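Local structure of group II chitinase (Ostrinia furnacalis, 6JAV) at residues His110-Leu115 with Ala157-Lys162; Met175-Gly180 with His232-Lys237; Trp299-Asp304 with Pro311-Gly316. The protein probably hydrolyses chitin as an endochitinase of glycosyl hydrolase family 18, this chain being catalytic domain 1 of a longer multidomain group II chitinase. One frame throughout, in Å; residues are numbered along the deposited sequence.

Contact 1: His110-Leu115 with Ala157-Lys162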
# COMPACT_ATOMS: atom_id res chain seq x y z
N HIS A 110 11.88 -9.38 21.16
CA HIS A 110 11.91 -7.93 21.35
C HIS A 110 10.75 -7.26 20.61
O HIS A 110 10.16 -6.30 21.12
CB HIS A 110 13.25 -7.38 20.88
CG HIS A 110 13.29 -5.89 20.85
ND1 HIS A 110 12.75 -5.15 19.81
CD2 HIS A 110 13.76 -4.99 21.74
CE1 HIS A 110 12.92 -3.86 20.06
NE2 HIS A 110 13.52 -3.74 21.23
N ALA A 111 10.42 -7.75 19.41
CA ALA A 111 9.35 -7.13 18.63
C ALA A 111 8.02 -7.22 19.36
O ALA A 111 7.26 -6.23 19.40
CB ALA A 111 9.26 -7.77 17.24
N VAL A 112 7.71 -8.37 19.94
CA VAL A 112 6.44 -8.50 20.65
C VAL A 112 6.41 -7.59 21.87
O VAL A 112 5.39 -6.93 22.14
CB VAL A 112 6.16 -9.98 20.97
CG1 VAL A 112 4.80 -10.11 21.64
CG2 VAL A 112 6.20 -10.78 19.68
N ALA A 113 7.53 -7.47 22.59
CA ALA A 113 7.59 -6.55 23.73
C ALA A 113 7.37 -5.11 23.28
O ALA A 113 6.70 -4.32 23.96
CB ALA A 113 8.93 -6.69 24.44
N PHE A 114 7.92 -4.75 22.11
CA PHE A 114 7.76 -3.41 21.55
C PHE A 114 6.28 -3.13 21.28
O PHE A 114 5.75 -2.08 21.68
CB PHE A 114 8.59 -3.35 20.26
CG PHE A 114 8.80 -1.96 19.70
CD1 PHE A 114 7.82 -1.35 18.93
CD2 PHE A 114 10.00 -1.30 19.88
CE1 PHE A 114 8.03 -0.08 18.36
CE2 PHE A 114 10.21 -0.03 19.33
CZ PHE A 114 9.22 0.57 18.56
N LEU A 115 5.60 -4.05 20.60
CA LEU A 115 4.17 -3.89 20.32
C LEU A 115 3.38 -3.71 21.61
O LEU A 115 2.51 -2.84 21.70
CB LEU A 115 3.63 -5.11 19.58
CG LEU A 115 4.21 -5.39 18.20
CD1 LEU A 115 3.59 -6.66 17.68
CD2 LEU A 115 3.98 -4.22 17.21
N ALA A 157 4.08 -17.67 16.22
CA ALA A 157 4.09 -18.53 17.40
C ALA A 157 4.08 -17.74 18.69
O ALA A 157 3.61 -18.25 19.72
CB ALA A 157 5.32 -19.46 17.33
N VAL A 158 4.59 -16.51 18.68
CA VAL A 158 4.53 -15.65 19.85
C VAL A 158 3.30 -14.75 19.84
O VAL A 158 2.67 -14.53 20.89
CB VAL A 158 5.82 -14.83 19.98
CG1 VAL A 158 5.73 -13.90 21.18
CG2 VAL A 158 7.04 -15.75 20.11
N LEU A 159 2.92 -14.21 18.68
CA LEU A 159 1.83 -13.25 18.64
C LEU A 159 0.47 -13.91 18.82
O LEU A 159 -0.40 -13.36 19.50
CB LEU A 159 1.85 -12.50 17.30
CG LEU A 159 3.04 -11.57 17.10
CD1 LEU A 159 3.12 -11.20 15.61
CD2 LEU A 159 2.88 -10.32 17.94
N LYS A 160 0.26 -15.05 18.17
CA LYS A 160 -1.08 -15.64 18.16
C LYS A 160 -1.57 -16.03 19.55
O LYS A 160 -2.72 -15.70 19.89
CB LYS A 160 -1.15 -16.77 17.12
CG LYS A 160 -2.52 -17.41 16.95
CD LYS A 160 -2.64 -18.10 15.61
CE LYS A 160 -3.32 -17.17 14.63
NZ LYS A 160 -4.36 -17.86 13.84
N PRO A 161 -0.76 -16.66 20.41
CA PRO A 161 -1.23 -16.93 21.79
C PRO A 161 -1.58 -15.69 22.59
O PRO A 161 -2.44 -15.77 23.48
CB PRO A 161 -0.06 -17.70 22.42
CG PRO A 161 0.63 -18.34 21.25
CD PRO A 161 0.52 -17.33 20.12
N LYS A 162 -0.96 -14.54 22.32
CA LYS A 162 -1.30 -13.29 22.98
C LYS A 162 -2.49 -12.59 22.33
O LYS A 162 -2.86 -11.50 22.78
CB LYS A 162 -0.10 -12.35 22.97
CG LYS A 162 1.06 -12.88 23.77
CD LYS A 162 2.32 -12.10 23.45
CE LYS A 162 3.42 -12.38 24.45
NZ LYS A 162 3.05 -11.81 25.76
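Val112 and Leu115 on helix 101-118 meet Val158 and Leu159 of helix 143-159 and Lys162 just beyond them in the chain, where two helices of the TIM barrel's outer layer pack together. The backbones approach most closely at Val112 and Leu159, whose CA atoms are 6.9 Å apart. Val112 has the largest share of the contact, and its two methyls have different partners. CG1, anti to the backbone N (chi1 -176°), goes to Lys162 and lies 3.7 Å from its CD. CG2, beside the backbone N, turns to both residues of the opposing helix: it sits 3.5 Å from Val158 CG1, tighter than usual van der Waals contact, and 3.8 Å from Leu159 CD2. The same leucine methyl also reaches Leu115, with Leu159 CD2 3.7 Å from Leu115 CD1 and the two side chains crossing at about a right angle. Leu159 CD2 is thus wedged against residues one helical turn apart, which ties the two helices together without any polar bond. Lys162 contributes only its aliphatic part here: the chain is extended through CE, and a bend at chi4 (-69°) carries NZ off to a salt bridge with Glu116 OE2. Leu164 touches both Val112 and Leu159, while Leu115 also rests on Leu81 of strand 78-84. This places the contact in the outer helical layer of the family 18 beta/alpha barrel, between the helices that follow strands 78-84 and 122-126.

Contact 2: Met175-Gly180 with His232-Lys237. With NAG (2-acetamido-2-deoxy-beta-D-glucopyranose), chain C.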
# COMPACT_ATOMS: atom_id res chain seq x y z
N MET A 175 6.94 -12.36 -10.87
CA MET A 175 8.32 -12.82 -10.65
C MET A 175 8.75 -12.67 -9.20
O MET A 175 9.45 -13.54 -8.65
CB MET A 175 9.29 -12.05 -11.55
CG MET A 175 9.32 -12.56 -12.98
SD MET A 175 7.85 -12.02 -13.85
CE MET A 175 7.25 -13.60 -14.44
N VAL A 176 8.37 -11.55 -8.56
CA VAL A 176 8.70 -11.34 -7.15
C VAL A 176 7.94 -12.32 -6.27
O VAL A 176 8.50 -12.86 -5.32
CB VAL A 176 8.41 -9.88 -6.76
CG1 VAL A 176 8.69 -9.68 -5.27
CG2 VAL A 176 9.27 -8.94 -7.61
N ILE A 177 6.66 -12.53 -6.56
CA ILE A 177 5.88 -13.50 -5.80
C ILE A 177 6.55 -14.87 -5.86
O ILE A 177 6.71 -15.55 -4.84
CB ILE A 177 4.43 -13.55 -6.34
CG1 ILE A 177 3.69 -12.20 -6.12
CG2 ILE A 177 3.66 -14.69 -5.69
CD1 ILE A 177 2.46 -12.08 -7.05
N ASP A 178 6.92 -15.28 -7.07
CA ASP A 178 7.53 -16.60 -7.26
C ASP A 178 8.85 -16.70 -6.50
O ASP A 178 9.17 -17.76 -5.93
CB ASP A 178 7.79 -16.83 -8.74
CG ASP A 178 6.53 -17.16 -9.54
OD1 ASP A 178 5.47 -17.48 -8.94
OD2 ASP A 178 6.64 -17.14 -10.81
N ALA A 179 9.64 -15.62 -6.47
CA ALA A 179 10.98 -15.68 -5.89
C ALA A 179 10.98 -15.51 -4.38
O ALA A 179 11.84 -16.11 -3.71
CB ALA A 179 11.87 -14.58 -6.48
N GLY A 180 10.06 -14.74 -3.82
CA GLY A 180 10.22 -14.31 -2.44
C GLY A 180 9.29 -14.95 -1.44
O GLY A 180 9.57 -14.88 -0.25
N HIS A 232 -5.75 -13.30 -8.69
CA HIS A 232 -5.97 -14.71 -8.99
C HIS A 232 -4.69 -15.52 -8.82
O HIS A 232 -4.76 -16.69 -8.43
CB HIS A 232 -6.50 -14.84 -10.42
CG HIS A 232 -7.97 -14.60 -10.53
ND1 HIS A 232 -8.51 -13.41 -10.98
CD2 HIS A 232 -9.02 -15.42 -10.27
CE1 HIS A 232 -9.83 -13.50 -10.97
NE2 HIS A 232 -10.17 -14.71 -10.56
N TYR A 233 -3.53 -14.92 -9.05
CA TYR A 233 -2.27 -15.63 -8.89
C TYR A 233 -1.98 -15.93 -7.42
O TYR A 233 -1.58 -17.04 -7.08
CB TYR A 233 -1.15 -14.84 -9.53
CG TYR A 233 0.09 -15.66 -9.76
CD1 TYR A 233 0.06 -16.76 -10.61
CD2 TYR A 233 1.28 -15.36 -9.15
CE1 TYR A 233 1.19 -17.53 -10.82
CE2 TYR A 233 2.43 -16.12 -9.37
CZ TYR A 233 2.36 -17.21 -10.20
OH TYR A 233 3.50 -17.96 -10.43
N TRP A 234 -2.19 -14.95 -6.53
CA TRP A 234 -2.07 -15.25 -5.10
C TRP A 234 -2.98 -16.41 -4.69
O TRP A 234 -2.57 -17.28 -3.91
CB TRP A 234 -2.33 -13.98 -4.24
CG TRP A 234 -1.09 -13.15 -4.10
CD1 TRP A 234 -0.70 -12.10 -4.87
CD2 TRP A 234 -0.08 -13.32 -3.11
NE1 TRP A 234 0.53 -11.62 -4.44
CE2 TRP A 234 0.93 -12.37 -3.36
CE3 TRP A 234 0.10 -14.24 -2.05
CZ2 TRP A 234 2.10 -12.28 -2.59
CZ3 TRP A 234 1.25 -14.14 -1.26
CH2 TRP A 234 2.24 -13.16 -1.55
N MET A 235 -4.20 -16.45 -5.23
CA MET A 235 -5.10 -17.56 -4.91
C MET A 235 -4.61 -18.87 -5.52
O MET A 235 -4.64 -19.91 -4.84
CB MET A 235 -6.53 -17.22 -5.33
CG MET A 235 -7.09 -16.08 -4.46
SD MET A 235 -8.88 -15.89 -4.55
CE MET A 235 -8.97 -15.30 -6.21
N GLU A 236 -4.14 -18.83 -6.76
CA GLU A 236 -3.62 -20.05 -7.41
C GLU A 236 -2.44 -20.61 -6.63
O GLU A 236 -2.28 -21.84 -6.51
CB GLU A 236 -3.22 -19.71 -8.84
CG GLU A 236 -2.56 -20.85 -9.62
CD GLU A 236 -1.98 -20.39 -10.97
OE1 GLU A 236 -2.54 -19.44 -11.58
OE2 GLU A 236 -0.97 -20.96 -11.41
N LYS A 237 -1.62 -19.73 -6.04
CA LYS A 237 -0.46 -20.15 -5.27
C LYS A 237 -0.81 -20.69 -3.89
O LYS A 237 0.09 -21.15 -3.18
CB LYS A 237 0.55 -18.99 -5.15
CG LYS A 237 1.17 -18.59 -6.48
CD LYS A 237 2.33 -19.49 -6.83
CE LYS A 237 3.63 -18.82 -6.53
NZ LYS A 237 4.82 -19.71 -6.77
C1 NAG C . -9.02 -12.25 -14.82
C2 NAG C . -9.43 -12.32 -16.28
C3 NAG C . -9.83 -13.76 -16.65
C4 NAG C . -8.73 -14.74 -16.25
C5 NAG C . -8.36 -14.56 -14.78
C6 NAG C . -7.21 -15.44 -14.34
C7 NAG C . -10.47 -10.47 -17.53
C8 NAG C . -9.25 -10.49 -18.40
N2 NAG C . -10.51 -11.39 -16.56
O3 NAG C . -10.01 -13.83 -18.06
O4 NAG C . -9.13 -16.09 -16.48
O5 NAG C . -7.98 -13.20 -14.56
O6 NAG C . -5.93 -14.98 -14.78
O7 NAG C . -11.38 -9.69 -17.73
O HOH W 1 6.15 -18.47 -4.67
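Tyr233 and Asp178 join helix 227-236 to helix 174-180, two helices of the TIM-barrel fold that run in nearly the same direction: the segment axes make an angle of 24° and come within 11.4 Å. The gap is wide enough to be filled by large side chains, and Tyr233 bridges it. Its CB points toward the other helix, and CG is anti to the backbone N (chi1 -164°). Along the ring, CD2 comes within 4.1 Å of Ile177 CD1, and CE2 lies near both Ile177 CG2 and Asp178 OD1. Lys237 CG, one turn on, lies over one ring face, toward the rim. At the tip, OH donates to Asp178 OD1 over 2.5 Å, a short bond that uses the syn lone pair of the oxygen; this oxygen lies at the ring edge, in its plane, although the carboxylate is turned 61° from the ring. OD1 is gripped twice, because Lys237 NZ adds a salt bridge to Asp178 OD1 at 3.2 Å, weak as a hydrogen bond. Lys174 pairs with OD2 of the same carboxylate, so two ammonium groups would favour its ionised form. Beside this polar group, Ile177 lies against Trp234, its CD1 3.3 Å from Trp234 NE1. That N-H is spent on Ser171 O, so the methyl packs beside a satisfied nitrogen. Elsewhere on helix 227-236, the His232 ring has C6 of the NAG sugar over one face, and its ND1 is 3.6 Å from the sugar O5; the attachment residue, Asn228, is one turn earlier. Lys237, whose chain bends at chi2 and chi3, donates from NZ to water 1 at 2.8 Å, and that water sits 3.0 Å from Ile177 O.

Contact 3: Trp299-Asp304 with Pro311-Gly316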
# COMPACT_ATOMS: atom_id res chain seq x y z
N TRP A 299 -6.14 20.46 -16.66
CA TRP A 299 -5.57 19.22 -17.19
C TRP A 299 -6.67 18.42 -17.87
O TRP A 299 -7.82 18.41 -17.42
CB TRP A 299 -4.94 18.39 -16.07
CG TRP A 299 -3.63 18.93 -15.53
CD1 TRP A 299 -3.32 20.24 -15.28
CD2 TRP A 299 -2.47 18.18 -15.16
NE1 TRP A 299 -2.05 20.34 -14.79
CE2 TRP A 299 -1.51 19.09 -14.70
CE3 TRP A 299 -2.15 16.81 -15.19
CZ2 TRP A 299 -0.24 18.70 -14.26
CZ3 TRP A 299 -0.90 16.42 -14.75
CH2 TRP A 299 0.04 17.36 -14.29
N THR A 300 -6.31 17.74 -18.96
CA THR A 300 -7.27 16.98 -19.74
C THR A 300 -7.30 15.54 -19.22
O THR A 300 -6.24 14.95 -19.02
CB THR A 300 -6.83 16.97 -21.20
OG1 THR A 300 -6.72 18.33 -21.67
CG2 THR A 300 -7.84 16.23 -22.05
N VAL A 301 -8.50 15.00 -19.03
CA VAL A 301 -8.69 13.67 -18.45
C VAL A 301 -9.10 12.70 -19.55
O VAL A 301 -9.99 13.01 -20.35
CB VAL A 301 -9.76 13.70 -17.35
CG1 VAL A 301 -9.99 12.31 -16.80
CG2 VAL A 301 -9.32 14.68 -16.25
N VAL A 302 -8.47 11.53 -19.59
CA VAL A 302 -8.87 10.45 -20.51
C VAL A 302 -9.30 9.26 -19.66
O VAL A 302 -8.50 8.74 -18.87
CB VAL A 302 -7.73 10.06 -21.45
CG1 VAL A 302 -8.15 8.88 -22.36
CG2 VAL A 302 -7.25 11.27 -22.28
N LYS A 303 -10.54 8.81 -19.84
CA LYS A 303 -11.06 7.64 -19.14
C LYS A 303 -11.09 6.44 -20.08
O LYS A 303 -11.08 6.58 -21.30
CB LYS A 303 -12.46 7.91 -18.59
CG LYS A 303 -12.46 9.07 -17.60
CD LYS A 303 -13.79 9.20 -16.88
CE LYS A 303 -13.85 8.24 -15.70
NZ LYS A 303 -14.78 8.68 -14.60
N ASP A 304 -11.07 5.25 -19.48
CA ASP A 304 -11.22 4.01 -20.24
C ASP A 304 -12.69 3.62 -20.22
O ASP A 304 -13.22 3.28 -19.16
CB ASP A 304 -10.37 2.91 -19.62
CG ASP A 304 -10.55 1.57 -20.29
OD1 ASP A 304 -11.21 1.49 -21.35
OD2 ASP A 304 -10.05 0.55 -19.74
N PRO A 311 -8.43 6.65 -14.83
CA PRO A 311 -8.07 7.72 -15.78
C PRO A 311 -6.58 8.01 -15.82
O PRO A 311 -5.79 7.63 -14.95
CB PRO A 311 -8.82 8.94 -15.24
CG PRO A 311 -9.08 8.61 -13.81
CD PRO A 311 -9.20 7.13 -13.68
N TYR A 312 -6.20 8.75 -16.85
CA TYR A 312 -4.98 9.54 -16.80
C TYR A 312 -5.31 10.98 -17.15
O TYR A 312 -6.39 11.27 -17.67
CB TYR A 312 -3.85 8.97 -17.67
CG TYR A 312 -4.14 8.91 -19.15
CD1 TYR A 312 -3.87 10.01 -19.96
CD2 TYR A 312 -4.64 7.76 -19.75
CE1 TYR A 312 -4.11 9.96 -21.33
CE2 TYR A 312 -4.88 7.70 -21.13
CZ TYR A 312 -4.61 8.80 -21.90
OH TYR A 312 -4.85 8.78 -23.26
N ALA A 313 -4.42 11.88 -16.79
CA ALA A 313 -4.63 13.31 -17.05
C ALA A 313 -3.32 13.95 -17.48
O ALA A 313 -2.24 13.54 -17.05
CB ALA A 313 -5.20 14.02 -15.82
N TYR A 314 -3.41 15.00 -18.31
CA TYR A 314 -2.17 15.58 -18.82
C TYR A 314 -2.33 17.07 -19.09
O TYR A 314 -3.43 17.58 -19.29
CB TYR A 314 -1.65 14.86 -20.08
CG TYR A 314 -2.62 14.97 -21.25
CD1 TYR A 314 -3.66 14.06 -21.41
CD2 TYR A 314 -2.50 16.01 -22.17
CE1 TYR A 314 -4.56 14.17 -22.46
CE2 TYR A 314 -3.37 16.12 -23.22
CZ TYR A 314 -4.40 15.22 -23.37
OH TYR A 314 -5.27 15.36 -24.42
N LYS A 315 -1.19 17.76 -19.07
CA LYS A 315 -1.13 19.16 -19.50
C LYS A 315 0.31 19.45 -19.87
O LYS A 315 1.23 19.17 -19.10
CB LYS A 315 -1.61 20.11 -18.40
CG LYS A 315 -1.62 21.56 -18.89
CD LYS A 315 -2.21 22.49 -17.88
CE LYS A 315 -2.32 23.90 -18.46
NZ LYS A 315 -2.67 24.88 -17.39
N GLY A 316 0.51 19.99 -21.07
CA GLY A 316 1.87 20.25 -21.51
C GLY A 316 2.63 18.94 -21.57
O GLY A 316 2.15 17.95 -22.13
O HOH W 2 -4.50 19.58 -21.15
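Tyr312 and Tyr314 both hold CG between the backbone N and the carbonyl carbon (chi1 62° and 63°), the crowded position, and both rings end up flanking the opposite strand's residue in the same pair. Val302 CB stands 3.7 Å from the centroid of the Tyr312 ring, and Thr300 CB 4.0 Å from that of Tyr314, each over a ring face as a CH-pi contact. Val302 CG2 also meets the Tyr314 ring at its edge, so the valine touches both tyrosines. The four residues share one face of a two-stranded antiparallel hairpin. Their pairs, Thr300 with Tyr314 and Val302 with Tyr312, are the hydrogen-bonded ones, each closed by two N-H to O bonds; the straightest of the four runs from Val302 N to Tyr312 O at 2.8 Å. Val301 and Ala313 form the non-hydrogen-bonded pair between them and turn to the other face, where Val301 CG2 is 4.2 Å from Ala313 CB. At the end of the ladder, Lys315 CB lies over the five-membered ring of Trp299, 3.5 Å from its centroid and only 8° off the normal. The lysine then runs on, extended, to Ser297 O. The face of Val301 and Ala313 rests on Ile294 of helix 287-296, whereas the tyrosine face is extended by rings: Tyr312 stacks with Trp319 and Tyr314 with His263. Strand 312-315 also pairs with strand 318-321, so strand 300-302 is an outer strand of the small alpha+beta insertion that many family 18 chitinases carry between the seventh and eighth barrel strands, with helix 287-296 against one face.

Contacts 1 and 2 are both largely buried and both join pairs of helices belonging to the barrel; contact 3 is a surface hairpin. Contacts 1 and 3 lie on opposite sides of the chain's centre, their own centres about 47 Å apart, with contact 2 nearer the centre of the chain. No helix or strand is shared among the three. Their chemistry follows from their setting: contact 1 is purely apolar across the helices, contact 2 adds a partly exposed carboxylate with hydroxyl and ammonium partners, and contact 3 depends on backbone bonding, with aromatic faces over aliphatic carbons. Contact 2 alone includes a residue beside the sugar.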